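Local atomic coordinates of uncharacterized protein (Borrelia turicatae, PDB entry 5VJ4), a protein that is of unknown function but is probably a lipid-anchored surface protein of a relapsing fever spirochete that may bind lipids. Residues 96-101 / 158-163; 133-138 / 200-205; 180-185 / 226-231; 271-276 / 331-336; 293-298 / 350-355. All coordinates share one frame; numbering follows the deposited sequence.

Contact 1: residues 96-101 / 158-163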
# COMPACT_ATOMS: atom_id res chain seq x y z
N ALA A 96 -11.54 -9.70 -29.24
CA ALA A 96 -11.10 -11.02 -29.68
C ALA A 96 -9.88 -11.58 -28.94
O ALA A 96 -9.66 -12.79 -28.90
CB ALA A 96 -10.88 -11.03 -31.18
N TYR A 97 -9.09 -10.70 -28.34
CA TYR A 97 -7.92 -11.16 -27.59
C TYR A 97 -8.29 -11.80 -26.24
O TYR A 97 -7.40 -12.36 -25.56
CB TYR A 97 -6.91 -10.00 -27.39
CG TYR A 97 -7.36 -8.98 -26.37
CD1 TYR A 97 -8.34 -8.02 -26.70
CD2 TYR A 97 -6.82 -8.97 -25.06
CE1 TYR A 97 -8.77 -7.10 -25.76
CE2 TYR A 97 -7.25 -8.04 -24.11
CZ TYR A 97 -8.23 -7.10 -24.47
OH TYR A 97 -8.67 -6.18 -23.56
N LEU A 98 -9.57 -11.73 -25.86
CA LEU A 98 -9.97 -12.09 -24.51
C LEU A 98 -10.07 -13.59 -24.16
O LEU A 98 -9.51 -14.03 -23.15
CB LEU A 98 -11.20 -11.31 -24.08
CG LEU A 98 -10.84 -9.93 -23.54
CD1 LEU A 98 -12.06 -9.18 -23.02
CD2 LEU A 98 -9.81 -10.03 -22.44
N ASN A 99 -10.80 -14.34 -24.98
CA ASN A 99 -10.85 -15.83 -24.85
C ASN A 99 -11.46 -16.35 -23.52
O ASN A 99 -11.22 -17.49 -23.13
CB ASN A 99 -9.46 -16.47 -25.06
CG ASN A 99 -8.83 -16.14 -26.41
OD1 ASN A 99 -9.51 -15.88 -27.41
ND2 ASN A 99 -7.50 -16.17 -26.45
N GLU A 100 -12.23 -15.50 -22.84
CA GLU A 100 -12.79 -15.82 -21.53
C GLU A 100 -14.04 -15.03 -21.28
O GLU A 100 -14.06 -13.81 -21.41
CB GLU A 100 -11.80 -15.54 -20.40
CG GLU A 100 -11.18 -16.79 -19.80
CD GLU A 100 -10.68 -16.55 -18.39
OE1 GLU A 100 -11.31 -15.76 -17.64
OE2 GLU A 100 -9.65 -17.17 -18.03
N THR A 101 -15.08 -15.76 -20.88
CA THR A 101 -16.45 -15.25 -20.83
C THR A 101 -17.24 -16.06 -19.81
O THR A 101 -16.73 -17.04 -19.27
CB THR A 101 -17.11 -15.34 -22.22
OG1 THR A 101 -18.52 -15.08 -22.12
CG2 THR A 101 -16.86 -16.72 -22.82
N SER A 158 -15.79 -0.65 -23.78
CA SER A 158 -14.88 0.41 -24.22
C SER A 158 -13.50 0.24 -23.53
O SER A 158 -12.44 0.18 -24.19
CB SER A 158 -15.51 1.78 -23.96
OG SER A 158 -14.49 2.70 -23.65
N LEU A 159 -13.52 0.12 -22.21
CA LEU A 159 -12.29 -0.13 -21.49
C LEU A 159 -11.50 -1.32 -22.03
O LEU A 159 -10.27 -1.25 -22.15
CB LEU A 159 -12.55 -0.32 -20.00
CG LEU A 159 -11.29 -0.46 -19.17
CD1 LEU A 159 -10.35 0.72 -19.43
CD2 LEU A 159 -11.66 -0.55 -17.71
N LEU A 160 -12.19 -2.40 -22.37
CA LEU A 160 -11.48 -3.59 -22.81
C LEU A 160 -10.89 -3.39 -24.19
O LEU A 160 -9.79 -3.90 -24.46
CB LEU A 160 -12.38 -4.79 -22.74
CG LEU A 160 -12.78 -5.14 -21.32
CD1 LEU A 160 -13.88 -6.18 -21.28
CD2 LEU A 160 -11.55 -5.66 -20.60
N LYS A 161 -11.58 -2.61 -25.04
CA LYS A 161 -11.06 -2.28 -26.39
C LYS A 161 -9.73 -1.56 -26.22
O LYS A 161 -8.71 -1.95 -26.84
CB LYS A 161 -12.08 -1.48 -27.24
N THR A 162 -9.72 -0.57 -25.32
CA THR A 162 -8.50 0.18 -25.00
C THR A 162 -7.40 -0.76 -24.50
O THR A 162 -6.29 -0.74 -25.02
CB THR A 162 -8.76 1.30 -23.98
OG1 THR A 162 -9.38 2.40 -24.64
CG2 THR A 162 -7.48 1.79 -23.37
N LYS A 163 -7.74 -1.59 -23.51
CA LYS A 163 -6.78 -2.56 -22.97
C LYS A 163 -6.19 -3.47 -24.06
O LYS A 163 -5.02 -3.90 -23.97
CB LYS A 163 -7.42 -3.37 -21.84
CG LYS A 163 -6.44 -4.28 -21.11
CD LYS A 163 -7.14 -5.24 -20.16
CE LYS A 163 -6.13 -6.24 -19.64
NZ LYS A 163 -6.77 -7.40 -18.96

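Contact 2: residues 133-138 / 200-205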
# COMPACT_ATOMS: atom_id res chain seq x y z
N SER A 133 -20.83 -16.44 -9.83
CA SER A 133 -21.91 -16.11 -10.75
C SER A 133 -23.17 -15.76 -10.01
O SER A 133 -23.90 -14.89 -10.46
CB SER A 133 -22.19 -17.26 -11.65
OG SER A 133 -20.96 -17.79 -12.14
N ASP A 134 -23.43 -16.42 -8.88
CA ASP A 134 -24.60 -16.14 -8.07
C ASP A 134 -24.64 -14.64 -7.70
O ASP A 134 -25.68 -13.96 -7.86
CB ASP A 134 -24.66 -17.06 -6.84
N VAL A 135 -23.49 -14.13 -7.26
CA VAL A 135 -23.40 -12.73 -6.80
C VAL A 135 -23.74 -11.72 -7.92
O VAL A 135 -24.57 -10.81 -7.74
CB VAL A 135 -22.02 -12.43 -6.20
CG1 VAL A 135 -21.93 -10.97 -5.80
CG2 VAL A 135 -21.76 -13.32 -4.99
N ILE A 136 -23.11 -11.90 -9.08
CA ILE A 136 -23.32 -10.94 -10.16
C ILE A 136 -24.69 -11.11 -10.81
O ILE A 136 -25.28 -10.15 -11.30
CB ILE A 136 -22.15 -10.88 -11.16
CG1 ILE A 136 -22.09 -12.13 -11.95
CG2 ILE A 136 -20.80 -10.58 -10.50
CD1 ILE A 136 -22.66 -11.76 -13.27
N TYR A 137 -25.21 -12.34 -10.78
CA TYR A 137 -26.61 -12.61 -11.17
C TYR A 137 -27.57 -11.84 -10.27
O TYR A 137 -28.45 -11.11 -10.76
CB TYR A 137 -26.95 -14.12 -11.16
CG TYR A 137 -28.37 -14.45 -11.64
CD1 TYR A 137 -28.63 -14.81 -12.96
CD2 TYR A 137 -29.44 -14.39 -10.76
CE1 TYR A 137 -29.92 -15.06 -13.40
CE2 TYR A 137 -30.74 -14.66 -11.19
CZ TYR A 137 -30.97 -14.98 -12.50
OH TYR A 137 -32.25 -15.25 -12.91
N ASP A 138 -27.39 -12.00 -8.95
CA ASP A 138 -28.24 -11.31 -7.98
C ASP A 138 -28.25 -9.82 -8.24
O ASP A 138 -29.33 -9.21 -8.21
CB ASP A 138 -27.82 -11.61 -6.54
CG ASP A 138 -28.10 -13.05 -6.13
OD1 ASP A 138 -29.23 -13.51 -6.35
OD2 ASP A 138 -27.19 -13.71 -5.58
N PHE A 200 -19.13 -2.53 -6.74
CA PHE A 200 -20.40 -2.41 -7.44
C PHE A 200 -21.33 -3.61 -7.18
O PHE A 200 -22.49 -3.42 -6.81
CB PHE A 200 -20.20 -2.18 -8.94
CG PHE A 200 -21.43 -2.43 -9.73
CD1 PHE A 200 -22.54 -1.60 -9.57
CD2 PHE A 200 -21.51 -3.51 -10.60
CE1 PHE A 200 -23.70 -1.86 -10.26
CE2 PHE A 200 -22.66 -3.76 -11.32
CZ PHE A 200 -23.76 -2.94 -11.14
N PHE A 201 -20.82 -4.82 -7.37
CA PHE A 201 -21.62 -6.03 -7.18
C PHE A 201 -22.13 -6.21 -5.76
O PHE A 201 -23.30 -6.52 -5.57
CB PHE A 201 -20.92 -7.26 -7.71
CG PHE A 201 -20.86 -7.27 -9.20
CD1 PHE A 201 -22.04 -7.26 -9.94
CD2 PHE A 201 -19.65 -7.19 -9.86
CE1 PHE A 201 -22.00 -7.22 -11.33
CE2 PHE A 201 -19.60 -7.15 -11.24
CZ PHE A 201 -20.78 -7.17 -11.98
N HIS A 202 -21.26 -5.93 -4.79
CA HIS A 202 -21.68 -5.95 -3.40
C HIS A 202 -22.41 -4.70 -2.91
O HIS A 202 -22.67 -4.58 -1.71
CB HIS A 202 -20.52 -6.30 -2.48
CG HIS A 202 -20.10 -7.72 -2.59
ND1 HIS A 202 -18.86 -8.09 -3.07
CD2 HIS A 202 -20.75 -8.87 -2.31
CE1 HIS A 202 -18.76 -9.41 -3.06
NE2 HIS A 202 -19.90 -9.91 -2.61
N GLY A 203 -22.75 -3.78 -3.82
CA GLY A 203 -23.66 -2.68 -3.47
C GLY A 203 -23.08 -1.44 -2.85
O GLY A 203 -23.84 -0.51 -2.57
N SER A 204 -21.75 -1.37 -2.65
CA SER A 204 -21.11 -0.16 -2.08
C SER A 204 -21.14 1.04 -3.06
O SER A 204 -21.17 2.18 -2.63
CB SER A 204 -19.68 -0.40 -1.65
OG SER A 204 -19.49 -1.71 -1.17
N ILE A 205 -21.12 0.77 -4.36
CA ILE A 205 -21.38 1.83 -5.33
C ILE A 205 -22.47 1.42 -6.28
O ILE A 205 -22.65 0.22 -6.55
CB ILE A 205 -20.12 2.26 -6.10
CG1 ILE A 205 -19.49 1.08 -6.83
CG2 ILE A 205 -19.11 2.88 -5.16
CD1 ILE A 205 -18.62 1.47 -8.00

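Contact 3: residues 180-185 / 226-231. With SO4 (sulfate ion), chain I.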
# COMPACT_ATOMS: atom_id res chain seq x y z
N THR A 180 7.67 -7.14 -19.96
CA THR A 180 7.34 -7.57 -18.61
C THR A 180 6.77 -6.43 -17.78
O THR A 180 5.67 -6.55 -17.24
CB THR A 180 8.55 -8.22 -17.90
OG1 THR A 180 8.84 -9.46 -18.52
CG2 THR A 180 8.25 -8.53 -16.47
N ARG A 181 7.51 -5.33 -17.72
CA ARG A 181 7.16 -4.25 -16.80
C ARG A 181 5.80 -3.67 -17.09
O ARG A 181 5.09 -3.25 -16.16
CB ARG A 181 8.20 -3.14 -16.83
CG ARG A 181 8.36 -2.46 -15.48
CD ARG A 181 9.56 -1.58 -15.50
NE ARG A 181 9.57 -0.65 -14.37
CZ ARG A 181 10.30 0.46 -14.33
NH1 ARG A 181 11.09 0.79 -15.36
NH2 ARG A 181 10.27 1.23 -13.25
N LEU A 182 5.44 -3.65 -18.38
CA LEU A 182 4.11 -3.20 -18.77
C LEU A 182 3.03 -4.19 -18.34
O LEU A 182 2.01 -3.78 -17.78
CB LEU A 182 4.05 -2.88 -20.25
CG LEU A 182 4.92 -1.69 -20.68
CD1 LEU A 182 4.79 -1.53 -22.18
CD2 LEU A 182 4.56 -0.38 -19.98
N GLN A 183 3.26 -5.48 -18.59
CA GLN A 183 2.31 -6.50 -18.17
C GLN A 183 2.03 -6.38 -16.66
O GLN A 183 0.86 -6.38 -16.26
CB GLN A 183 2.83 -7.89 -18.50
CG GLN A 183 2.83 -8.21 -19.98
CD GLN A 183 3.53 -9.52 -20.29
OE1 GLN A 183 4.46 -9.92 -19.59
NE2 GLN A 183 3.09 -10.18 -21.35
N ASN A 184 3.08 -6.24 -15.84
CA ASN A 184 2.87 -6.07 -14.41
C ASN A 184 1.96 -4.90 -14.08
O ASN A 184 1.04 -5.04 -13.28
CB ASN A 184 4.19 -5.98 -13.68
CG ASN A 184 5.03 -7.22 -13.88
OD1 ASN A 184 4.63 -8.14 -14.59
ND2 ASN A 184 6.19 -7.26 -13.24
N MSE A 185 2.20 -3.76 -14.72
CA MSE A 185 1.31 -2.65 -14.52
C MSE A 185 -0.06 -3.03 -15.01
O MSE A 185 -1.06 -2.81 -14.32
CB MSE A 185 1.82 -1.38 -15.17
CG MSE A 185 1.15 -0.13 -14.55
SE MSE A 185 1.43 0.09 -12.60
CE MSE A 185 3.37 0.53 -12.70
N GLU A 226 2.71 5.75 -25.59
CA GLU A 226 3.71 6.78 -25.40
C GLU A 226 4.88 6.29 -24.58
O GLU A 226 6.02 6.62 -24.85
CB GLU A 226 3.10 8.01 -24.73
CG GLU A 226 2.05 8.68 -25.59
CD GLU A 226 2.64 9.51 -26.73
OE1 GLU A 226 2.47 9.14 -27.91
OE2 GLU A 226 3.29 10.54 -26.43
N ILE A 227 4.59 5.47 -23.58
CA ILE A 227 5.63 5.06 -22.66
C ILE A 227 6.74 4.26 -23.34
O ILE A 227 7.93 4.44 -23.02
CB ILE A 227 5.03 4.30 -21.48
CG1 ILE A 227 4.30 5.30 -20.58
CG2 ILE A 227 6.11 3.69 -20.64
CD1 ILE A 227 3.55 4.67 -19.43
N VAL A 228 6.36 3.41 -24.28
CA VAL A 228 7.36 2.59 -25.00
C VAL A 228 8.39 3.40 -25.76
O VAL A 228 9.53 2.98 -25.86
CB VAL A 228 6.73 1.54 -25.93
CG1 VAL A 228 5.87 0.61 -25.11
CG2 VAL A 228 5.92 2.17 -27.07
N LYS A 229 7.97 4.55 -26.28
CA LYS A 229 8.84 5.42 -27.03
C LYS A 229 9.97 5.99 -26.16
O LYS A 229 11.09 6.14 -26.63
CB LYS A 229 8.02 6.51 -27.68
CG LYS A 229 6.86 5.89 -28.45
CD LYS A 229 6.17 6.84 -29.44
CE LYS A 229 5.41 7.97 -28.75
NZ LYS A 229 4.47 8.64 -29.69
N ASN A 230 9.71 6.24 -24.89
CA ASN A 230 10.76 6.76 -24.01
C ASN A 230 10.79 6.08 -22.65
O ASN A 230 10.50 6.71 -21.66
CB ASN A 230 10.55 8.25 -23.81
CG ASN A 230 10.93 9.03 -25.02
OD1 ASN A 230 10.06 9.47 -25.77
ND2 ASN A 230 12.23 9.18 -25.24
N PRO A 231 11.21 4.82 -22.60
CA PRO A 231 11.19 3.97 -21.40
C PRO A 231 11.72 4.49 -20.06
O PRO A 231 11.44 3.89 -19.03
CB PRO A 231 11.99 2.76 -21.84
CG PRO A 231 11.66 2.65 -23.29
CD PRO A 231 11.66 4.06 -23.79
S SO4 I . 9.57 -0.15 -9.88
O1 SO4 I . 9.52 1.09 -10.68
O2 SO4 I . 9.21 0.27 -8.51
O3 SO4 I . 8.61 -1.19 -10.41
O4 SO4 I . 10.99 -0.60 -9.90

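Contact 4: residues 271-276 / 331-336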
# COMPACT_ATOMS: atom_id res chain seq x y z
N ASN A 271 6.27 8.29 -4.74
CA ASN A 271 7.21 7.32 -5.22
C ASN A 271 7.38 6.13 -4.32
O ASN A 271 7.64 5.02 -4.80
CB ASN A 271 8.54 7.94 -5.61
CG ASN A 271 8.59 8.26 -7.11
OD1 ASN A 271 9.09 7.45 -7.90
ND2 ASN A 271 8.03 9.41 -7.52
N SER A 272 7.18 6.32 -3.03
CA SER A 272 7.39 5.18 -2.13
C SER A 272 6.24 4.20 -2.31
O SER A 272 6.41 2.97 -2.40
CB SER A 272 7.48 5.65 -0.69
OG SER A 272 8.24 6.83 -0.60
N VAL A 273 5.07 4.79 -2.40
CA VAL A 273 3.83 4.07 -2.44
C VAL A 273 3.64 3.38 -3.80
O VAL A 273 3.11 2.28 -3.87
CB VAL A 273 2.72 5.08 -2.11
CG1 VAL A 273 1.48 4.88 -2.95
CG2 VAL A 273 2.43 5.05 -0.64
N GLY A 274 4.09 4.02 -4.88
CA GLY A 274 3.98 3.43 -6.20
C GLY A 274 2.68 3.76 -6.93
O GLY A 274 1.68 4.22 -6.36
N VAL A 275 2.71 3.50 -8.22
CA VAL A 275 1.59 3.85 -9.07
C VAL A 275 0.27 3.21 -8.65
O VAL A 275 -0.77 3.84 -8.77
CB VAL A 275 1.88 3.42 -10.48
CG1 VAL A 275 0.68 3.70 -11.36
CG2 VAL A 275 3.12 4.15 -10.98
N TYR A 276 0.31 1.96 -8.22
CA TYR A 276 -0.88 1.26 -7.80
C TYR A 276 -1.62 2.06 -6.74
O TYR A 276 -2.81 2.33 -6.91
CB TYR A 276 -0.47 -0.08 -7.26
CG TYR A 276 -1.56 -0.96 -6.76
CD1 TYR A 276 -2.30 -1.72 -7.63
CD2 TYR A 276 -1.81 -1.10 -5.40
CE1 TYR A 276 -3.27 -2.60 -7.18
CE2 TYR A 276 -2.78 -1.97 -4.93
CZ TYR A 276 -3.50 -2.72 -5.83
OH TYR A 276 -4.47 -3.56 -5.38
N LYS A 331 1.73 14.07 5.82
CA LYS A 331 2.67 14.47 6.85
C LYS A 331 3.09 13.22 7.66
O LYS A 331 4.28 12.90 7.77
CB LYS A 331 2.09 15.57 7.75
CG LYS A 331 2.83 15.69 9.08
CD LYS A 331 2.57 16.96 9.89
CE LYS A 331 3.75 17.22 10.82
NZ LYS A 331 3.37 17.87 12.11
N GLY A 332 2.11 12.52 8.20
CA GLY A 332 2.38 11.33 8.96
C GLY A 332 3.21 10.34 8.17
O GLY A 332 3.97 9.55 8.74
N PHE A 333 3.09 10.37 6.84
CA PHE A 333 3.85 9.43 6.06
C PHE A 333 5.32 9.83 6.08
O PHE A 333 6.15 9.04 6.49
CB PHE A 333 3.33 9.38 4.65
CG PHE A 333 3.86 8.24 3.85
CD1 PHE A 333 5.18 8.21 3.43
CD2 PHE A 333 3.02 7.19 3.49
CE1 PHE A 333 5.67 7.16 2.67
CE2 PHE A 333 3.49 6.12 2.74
CZ PHE A 333 4.83 6.10 2.33
N THR A 334 5.63 11.05 5.67
CA THR A 334 7.04 11.50 5.69
C THR A 334 7.60 11.52 7.11
O THR A 334 8.80 11.37 7.29
CB THR A 334 7.24 12.87 5.05
OG1 THR A 334 6.19 13.70 5.49
CG2 THR A 334 7.18 12.78 3.52
N ASP A 335 6.75 11.64 8.12
CA ASP A 335 7.24 11.62 9.50
C ASP A 335 7.55 10.25 10.07
O ASP A 335 8.04 10.16 11.19
CB ASP A 335 6.29 12.34 10.47
CG ASP A 335 6.26 13.83 10.26
OD1 ASP A 335 5.31 14.43 10.78
OD2 ASP A 335 7.17 14.40 9.60
N GLY A 336 7.23 9.18 9.35
CA GLY A 336 7.50 7.83 9.85
C GLY A 336 6.40 7.23 10.72
O GLY A 336 6.54 6.10 11.22

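Contact 5: residues 293-298 / 350-355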
# COMPACT_ATOMS: atom_id res chain seq x y z
N ASP A 293 -19.40 18.72 -5.29
CA ASP A 293 -19.98 19.69 -6.21
C ASP A 293 -21.44 19.50 -6.41
O ASP A 293 -22.17 20.46 -6.46
CB ASP A 293 -19.24 19.68 -7.54
CG ASP A 293 -17.78 20.05 -7.36
OD1 ASP A 293 -17.32 20.15 -6.19
OD2 ASP A 293 -17.09 20.23 -8.39
N GLU A 294 -21.89 18.25 -6.51
CA GLU A 294 -23.32 17.97 -6.59
C GLU A 294 -24.04 18.55 -5.40
O GLU A 294 -25.08 19.18 -5.55
CB GLU A 294 -23.60 16.47 -6.68
CG GLU A 294 -23.04 15.75 -7.90
CD GLU A 294 -23.56 16.28 -9.22
OE1 GLU A 294 -24.64 16.91 -9.24
OE2 GLU A 294 -22.90 16.03 -10.25
N ALA A 295 -23.45 18.36 -4.21
CA ALA A 295 -24.02 18.86 -2.97
C ALA A 295 -23.99 20.37 -2.93
O ALA A 295 -24.86 20.99 -2.33
CB ALA A 295 -23.33 18.25 -1.74
N LEU A 296 -23.00 20.96 -3.59
CA LEU A 296 -22.93 22.41 -3.73
C LEU A 296 -24.13 22.95 -4.50
O LEU A 296 -24.82 23.85 -4.02
CB LEU A 296 -21.64 22.81 -4.43
CG LEU A 296 -21.27 24.27 -4.52
CD1 LEU A 296 -20.50 24.49 -3.25
CD2 LEU A 296 -20.42 24.54 -5.75
N ASN A 297 -24.38 22.38 -5.68
CA ASN A 297 -25.51 22.79 -6.52
C ASN A 297 -26.83 22.61 -5.82
O ASN A 297 -27.65 23.53 -5.77
CB ASN A 297 -25.49 22.08 -7.86
CG ASN A 297 -24.38 22.58 -8.74
OD1 ASN A 297 -24.64 23.19 -9.78
ND2 ASN A 297 -23.13 22.37 -8.32
N ALA A 298 -27.01 21.43 -5.23
CA ALA A 298 -28.19 21.13 -4.46
C ALA A 298 -28.43 22.13 -3.30
O ALA A 298 -29.57 22.39 -2.97
CB ALA A 298 -28.12 19.70 -3.94
N ASN A 350 -19.85 9.43 0.73
CA ASN A 350 -21.16 9.14 1.28
C ASN A 350 -21.73 10.33 2.04
O ASN A 350 -22.90 10.69 1.82
CB ASN A 350 -21.13 7.87 2.13
CG ASN A 350 -20.93 6.60 1.29
OD1 ASN A 350 -20.99 6.62 0.06
ND2 ASN A 350 -20.69 5.49 1.96
N TYR A 351 -20.91 10.96 2.87
CA TYR A 351 -21.35 12.18 3.56
C TYR A 351 -21.89 13.21 2.58
O TYR A 351 -22.97 13.75 2.79
CB TYR A 351 -20.24 12.74 4.45
CG TYR A 351 -20.01 11.95 5.73
CD1 TYR A 351 -20.58 10.68 5.94
CD2 TYR A 351 -19.18 12.46 6.73
CE1 TYR A 351 -20.35 9.97 7.12
CE2 TYR A 351 -18.94 11.76 7.91
CZ TYR A 351 -19.52 10.52 8.10
OH TYR A 351 -19.28 9.83 9.27
N PHE A 352 -21.18 13.42 1.48
CA PHE A 352 -21.64 14.38 0.47
C PHE A 352 -22.90 13.95 -0.25
O PHE A 352 -23.68 14.80 -0.68
CB PHE A 352 -20.54 14.73 -0.55
CG PHE A 352 -19.48 15.61 0.00
CD1 PHE A 352 -19.79 16.87 0.48
CD2 PHE A 352 -18.16 15.19 0.06
CE1 PHE A 352 -18.81 17.70 1.00
CE2 PHE A 352 -17.17 16.01 0.59
CZ PHE A 352 -17.50 17.26 1.05
N ILE A 353 -23.07 12.65 -0.43
CA ILE A 353 -24.23 12.14 -1.16
C ILE A 353 -25.48 12.33 -0.28
O ILE A 353 -26.48 12.90 -0.73
CB ILE A 353 -24.04 10.67 -1.59
CG1 ILE A 353 -23.11 10.64 -2.80
CG2 ILE A 353 -25.35 10.03 -2.00
CD1 ILE A 353 -22.63 9.25 -3.20
N ILE A 354 -25.39 11.88 0.97
CA ILE A 354 -26.43 12.14 1.95
C ILE A 354 -26.76 13.62 1.97
O ILE A 354 -27.92 14.00 1.82
CB ILE A 354 -26.01 11.63 3.33
CG1 ILE A 354 -26.11 10.10 3.36
CG2 ILE A 354 -26.82 12.28 4.44
CD1 ILE A 354 -25.13 9.44 4.33
N LEU A 355 -25.73 14.45 2.11
CA LEU A 355 -25.93 15.88 2.12
C LEU A 355 -26.66 16.38 0.88
O LEU A 355 -27.50 17.26 0.97
CB LEU A 355 -24.61 16.61 2.28
CG LEU A 355 -24.80 18.11 2.51
CD1 LEU A 355 -25.25 18.41 3.93
CD2 LEU A 355 -23.56 18.90 2.13

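Contact 1: residues 96-101 / 158-163
The Tyr97 ring meets helix 145-171 with its phenol end. The carbonyl oxygen of Leu160 lies at the ring edge, near the ring plane. One face of the ring carries Leu98 CG of its own loop, 3.9 Å above the plane and offset toward the rim. Tyr97 OH donates to Leu160 O at 2.7 Å. The C=O...donor angle is 130°, and the hydroxyl is tilted 24° from the carbonyl plane. Lys163 passes across the tyrosine at about a right angle, with CB 3.5 Å from Tyr97 OH. The extended chain, with CG anti to the backbone N (chi1 -173°), carries CB, CG and CD past Tyr97 OH before NZ forms a salt bridge with Asp190. Beside this, Leu98 CD1 touches Leu160 CD1 at 3.9 Å. Leu98 also packs on Lys122, and Leu160 on Tyr126, both of helix 118-128. The arrangement is an N-terminal loop laid against a helical bundle, tied by one tyrosine to a main-chain carbonyl within a helix.

Contact 2: residues 133-138 / 200-205
Ile136 and Phe201 form the close part of this contact, while Val135 and His202 form its looser outer side. Ile136 CG2 sits over the centre of the Phe201 ring. Ile136 CG2 lies 3.4 Å from the centroid of the Phe201 ring and 4° off its normal, a CH-pi contact. The methyl gets there because it is anti to the carbonyl carbon; CG1 then stands between the backbone N and the carbonyl carbon (chi1 69°). Ile136 CB adds a touch at Phe201 CE1, 3.7 Å away. On the opposite face of the same ring lies Phe200 CD2, 3.7 Å above the plane, so the ring is held between two hydrocarbon groups. Ile127 and Leu131 pack on Phe201 as well. Outward, Val135 CG1 reaches His202 NE2 at 3.9 Å, and the two side chains cross at about a right angle. His202 is exposed and begins the turn after helix 176-201. The contact is apolar packing of a short helix against the C-terminal end of a long one in an all-helical bundle.

Contact 3: residues 180-185 / 226-231
Leu182 with Ile227 and Val228 makes a small buried helix-helix contact within the helical bundle, near the face that meets the second subunit. Leu182 meets the short helix 224-229 with both methyls. Leu182 CD1 touches Val228 CG1 at 3.8 Å, and the two side chains cross at about a right angle. Leu182 CD2 lies 4.4 Å from Ile227 CG2, a looser touch. Leu182 CG is anti to the carbonyl carbon (chi1 -65°) and beside the backbone N, where each methyl finds a different partner. No hydrogen bond joins the two segments. Beside this apolar patch, Arg181 extends from CG to NE toward the subunit boundary. Arg181 NH2 donates to O1 of a sulfate ion at 2.7 Å, with an N-H...O angle of 144°. The oxygen lies at the edge of the guanidinium group, in its plane. The same sulfate takes a bond from Arg181 NE of the second subunit, so it probably offsets the charge of the two arginines. The sulfate probably comes from the crystallisation liquor. Arg181 NH2 also makes a salt bridge with Asp235. Within helix 224-229, Lys229 NZ bridges Glu226 OE1 at 2.7 Å, from above the carboxylate plane. Around the core, helix 145-171 lends Ile170 to Leu182 and Ile169 to Val228. Met234 of the following loop packs on both Arg181 and Ile227.

Contact 4: residues 271-276 / 331-336
The CA atoms of Ser272 and Phe333 stay 9.9 Å apart where two long helices of this all-helical fold meet. Helix 263-301 is kinked here. Gly274 has phi 89°, and the N atoms of Val275 and Tyr276 lack the bonds to the turn before. Helix 308-334 is at its C-terminal end, where Gly336 closes a Schellman motif with positive phi. Gly336 N bonds to Phe333 O at 3.1 Å. The Phe333 ring spans the distance between the backbones. Its CG is anti to the backbone N (chi1 -168°), which extends the ring toward the kinked helix. Ser272 meets the ring with its CB, 4.0 Å from Phe333 CZ. Its hydroxyl turns back to its own helix and bonds Asn268 O. All three touching residues are buried. The second subunit takes part in this burial: its Tyr276 packs on Phe333, and its Tyr277 on Val273. Arg188 NE of that subunit also bonds Asn271 O. Between the two segments the closest approach is that of Val273 CG2, 3.7 Å from Phe333 CE2.

Contact 5: residues 293-298 / 350-355
Ala295 packs on Phe352 and Leu355 in a close helix-helix contact, between the later part of helix 263-301 and helix 345-365 of the all-helical fold. The CA atoms of Ala295 and Phe352 are only 6.1 Å apart. A methyl is the whole side chain at this point, which lets the backbones come so near. Ala295 CB rests against the carbonyl oxygen of Phe352 at 3.6 Å. The ring is less close: Phe352 CD1 is 4.4 Å from Ala295 CB. This ring also has other partners: it meets His292 edge-to-face and packs on Leu315 and Phe318 of helix 308-334. All three touching residues are buried, and no hydrogen bond crosses between the segments. On its own helix, Asn297 ND2 donates to Asp293 O at 2.8 Å, from above the carbonyl plane. That oxygen also takes the backbone bond from Asn297 N. Leu355 completes the patch. Its CG is anti to the backbone N (chi1 -172°), and the chain brings Leu355 CD2 to 3.9 Å from Ala295 CB.

In the fold
The five contacts are spread through one helical chain. Contacts 2 and 3 both use helix 176-201, near its two ends, with centres 33 Å apart. Contacts 4 and 5 both use helix 263-301, with centres 30 Å apart. Contacts 3 and 4 touch directly: SE of Met185, a selenomethionine, lies 3.9 Å from Val275 CG1. Both also meet the second subunit, and the sulfate between the two copies of Arg181 lies beside contact 3. Contact 1 lies about 8 Å from contacts 2 and 3 at the nearest atoms. Contact 5 is on the other side of the chain's centre from contacts 1 and 3, yet its nearest atoms come within about 5 Å of contact 2.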